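Local atomic coordinates of aminopeptidase-like protein (Chaetomium thermophilum, PDB entry 5JM6), a protein that probably acts as a zinc-dependent aminopeptidase of the M18 family and assembles into a dodecamer. Residues 84-89 with 102-107. Residues are numbered along the deposited sequence; the frame is centred on the assembly and turned at random.
Sequences YVELPA and KYFTTR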
loop_
_atom_site.group_PDB
_atom_site.type_symbol
_atom_site.label_atom_id
_atom_site.label_comp_id
_atom_site.label_asym_id
_atom_site.label_seq_id
_atom_site.Cartn_x
_atom_site.Cartn_y
_atom_site.Cartn_z
ATOM N N TYR A 84 32.119 -38.687 45.411
ATOM C CA TYR A 84 31.827 -39.303 44.120
ATOM C C TYR A 84 33.118 -39.676 43.396
ATOM O O TYR A 84 34.134 -38.989 43.514
ATOM C CB TYR A 84 30.981 -38.373 43.242
ATOM C CG TYR A 84 29.515 -38.301 43.625
ATOM C CD1 TYR A 84 29.119 -37.780 44.852
ATOM C CD2 TYR A 84 28.525 -38.733 42.750
ATOM C CE1 TYR A 84 27.781 -37.707 45.202
ATOM C CE2 TYR A 84 27.184 -38.662 43.091
ATOM C CZ TYR A 84 26.819 -38.148 44.319
ATOM O OH TYR A 84 25.488 -38.073 44.666
ATOM N N VAL A 85 33.065 -40.773 42.650
ATOM C CA VAL A 85 34.206 -41.260 41.885
ATOM C C VAL A 85 33.997 -40.969 40.402
ATOM O O VAL A 85 32.926 -41.233 39.862
ATOM C CB VAL A 85 34.415 -42.773 42.098
ATOM C CG1 VAL A 85 35.475 -43.315 41.154
ATOM C CG2 VAL A 85 34.777 -43.059 43.547
ATOM N N GLU A 86 35.013 -40.417 39.747
ATOM C CA GLU A 86 34.906 -40.085 38.330
ATOM C C GLU A 86 35.165 -41.300 37.450
ATOM O O GLU A 86 36.130 -42.032 37.665
ATOM C CB GLU A 86 35.884 -38.968 37.959
ATOM C CG GLU A 86 35.927 -38.672 36.468
ATOM C CD GLU A 86 36.721 -37.426 36.129
ATOM O OE1 GLU A 86 36.642 -36.974 34.967
ATOM O OE2 GLU A 86 37.423 -36.898 37.017
ATOM N N LEU A 87 34.304 -41.515 36.459
ATOM C CA LEU A 87 34.517 -42.601 35.512
ATOM C C LEU A 87 34.956 -42.049 34.160
ATOM O O LEU A 87 34.129 -41.572 33.382
ATOM C CB LEU A 87 33.237 -43.427 35.363
ATOM C CG LEU A 87 32.725 -44.085 36.645
ATOM C CD1 LEU A 87 31.319 -44.634 36.461
ATOM C CD2 LEU A 87 33.672 -45.187 37.076
ATOM N N PRO A 88 36.261 -42.145 33.862
ATOM C CA PRO A 88 36.795 -41.643 32.592
ATOM C C PRO A 88 36.341 -42.512 31.429
ATOM O O PRO A 88 36.412 -43.737 31.528
ATOM C CB PRO A 88 38.314 -41.726 32.784
ATOM C CG PRO A 88 38.517 -41.835 34.266
ATOM C CD PRO A 88 37.332 -42.597 34.763
ATOM N N ALA A 89 35.893 -41.889 30.345
ATOM C CA ALA A 89 35.325 -42.633 29.229
ATOM C C ALA A 89 36.318 -43.626 28.628
ATOM O O ALA A 89 35.936 -44.722 28.224
ATOM C CB ALA A 89 34.823 -41.677 28.157
ATOM N N LYS A 102 28.910 -44.083 44.255
ATOM C CA LYS A 102 28.504 -42.786 43.716
ATOM C C LYS A 102 29.519 -42.311 42.680
ATOM O O LYS A 102 30.719 -42.269 42.952
ATOM C CB LYS A 102 28.348 -41.760 44.844
ATOM C CG LYS A 102 27.520 -42.274 46.021
ATOM C CD LYS A 102 27.329 -41.238 47.117
ATOM C CE LYS A 102 28.648 -40.781 47.709
ATOM N NZ LYS A 102 28.425 -39.954 48.928
ATOM N N TYR A 103 29.034 -41.958 41.492
ATOM C CA TYR A 103 29.920 -41.716 40.357
ATOM C C TYR A 103 29.513 -40.509 39.514
ATOM O O TYR A 103 28.419 -39.967 39.674
ATOM C CB TYR A 103 29.975 -42.966 39.471
ATOM C CG TYR A 103 30.237 -44.240 40.241
ATOM C CD1 TYR A 103 31.532 -44.636 40.549
ATOM C CD2 TYR A 103 29.187 -45.042 40.674
ATOM C CE1 TYR A 103 31.775 -45.796 41.260
ATOM C CE2 TYR A 103 29.420 -46.203 41.385
ATOM C CZ TYR A 103 30.716 -46.576 41.676
ATOM O OH TYR A 103 30.950 -47.733 42.383
ATOM N N PHE A 104 30.415 -40.081 38.635
ATOM C CA PHE A 104 30.086 -39.091 37.614
ATOM C C PHE A 104 30.995 -39.222 36.397
ATOM O O PHE A 104 32.093 -39.773 36.483
ATOM C CB PHE A 104 30.164 -37.665 38.173
ATOM C CG PHE A 104 31.566 -37.177 38.437
ATOM C CD1 PHE A 104 32.170 -37.401 39.663
ATOM C CD2 PHE A 104 32.269 -36.472 37.469
ATOM C CE1 PHE A 104 33.453 -36.946 39.914
ATOM C CE2 PHE A 104 33.552 -36.017 37.714
ATOM C CZ PHE A 104 34.141 -36.250 38.939
ATOM N N THR A 105 30.528 -38.707 35.265
ATOM C CA THR A 105 31.313 -38.710 34.036
ATOM C C THR A 105 31.133 -37.385 33.299
ATOM O O THR A 105 30.112 -36.709 33.437
ATOM C CB THR A 105 30.936 -39.915 33.137
ATOM O OG1 THR A 105 31.317 -41.125 33.799
ATOM C CG2 THR A 105 31.642 -39.869 31.783
ATOM N N THR A 106 32.155 -37.026 32.531
ATOM C CA THR A 106 32.276 -35.730 31.893
ATOM C C THR A 106 32.482 -35.885 30.390
ATOM O O THR A 106 33.095 -36.853 29.938
ATOM C CB THR A 106 33.449 -34.952 32.527
ATOM O OG1 THR A 106 33.014 -34.364 33.758
ATOM C CG2 THR A 106 33.989 -33.868 31.605
ATOM N N ARG A 107 31.939 -34.949 29.616
ATOM C CA ARG A 107 32.211 -34.886 28.190
ATOM C C ARG A 107 32.488 -33.437 27.788
ATOM O O ARG A 107 31.656 -32.556 28.012
ATOM C CB ARG A 107 31.044 -35.471 27.393
ATOM C CG ARG A 107 31.375 -35.792 25.947
ATOM C CD ARG A 107 30.227 -36.517 25.259
ATOM N NE ARG A 107 30.209 -37.945 25.564
ATOM C CZ ARG A 107 29.477 -38.841 24.908
ATOM N NH1 ARG A 107 28.699 -38.461 23.904
ATOM N NH2 ARG A 107 29.524 -40.120 25.256
#
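Lys102 O is gripped twice: Val85 N donates a nearly straight hydrogen bond (2.8 Å, 167°) onto a lone pair in the carbonyl plane, and Tyr84 CA adds a CA-H...O contact. Parallel pairing continues as Phe104 N reaches Val85 O at 3.0 Å, from above the carbonyl plane, and Leu87 N meets Phe104 O almost along its C=O axis. Where the short strand ends, Thr105 OG1, one carbon out from the backbone, stands in for a main-chain N-H and donates to Leu87 O at 2.9 Å. The flat ring of Tyr84 offers a face to the aliphatic part of Lys102, CB lying over its centre, 3.6 Å from the centroid, while NZ runs on to Ala82 O. An alanine here would remove that ring and would probably loosen packing against Leu79 and Thr116. Phe104 gives the Glu86 methylenes an apolar ring face, CB 3.4 Å from CZ. The branched apolar tip of Leu87 suits Tyr103, CD1 packing on its CB, on Val85's side. Within the chain, strand 85-86 is outermost in the mixed sheet, parallel to 102-107, which pairs antiparallel with 111-117; Leu79 and Leu80 of helix 68-81 cover the Phe104 side.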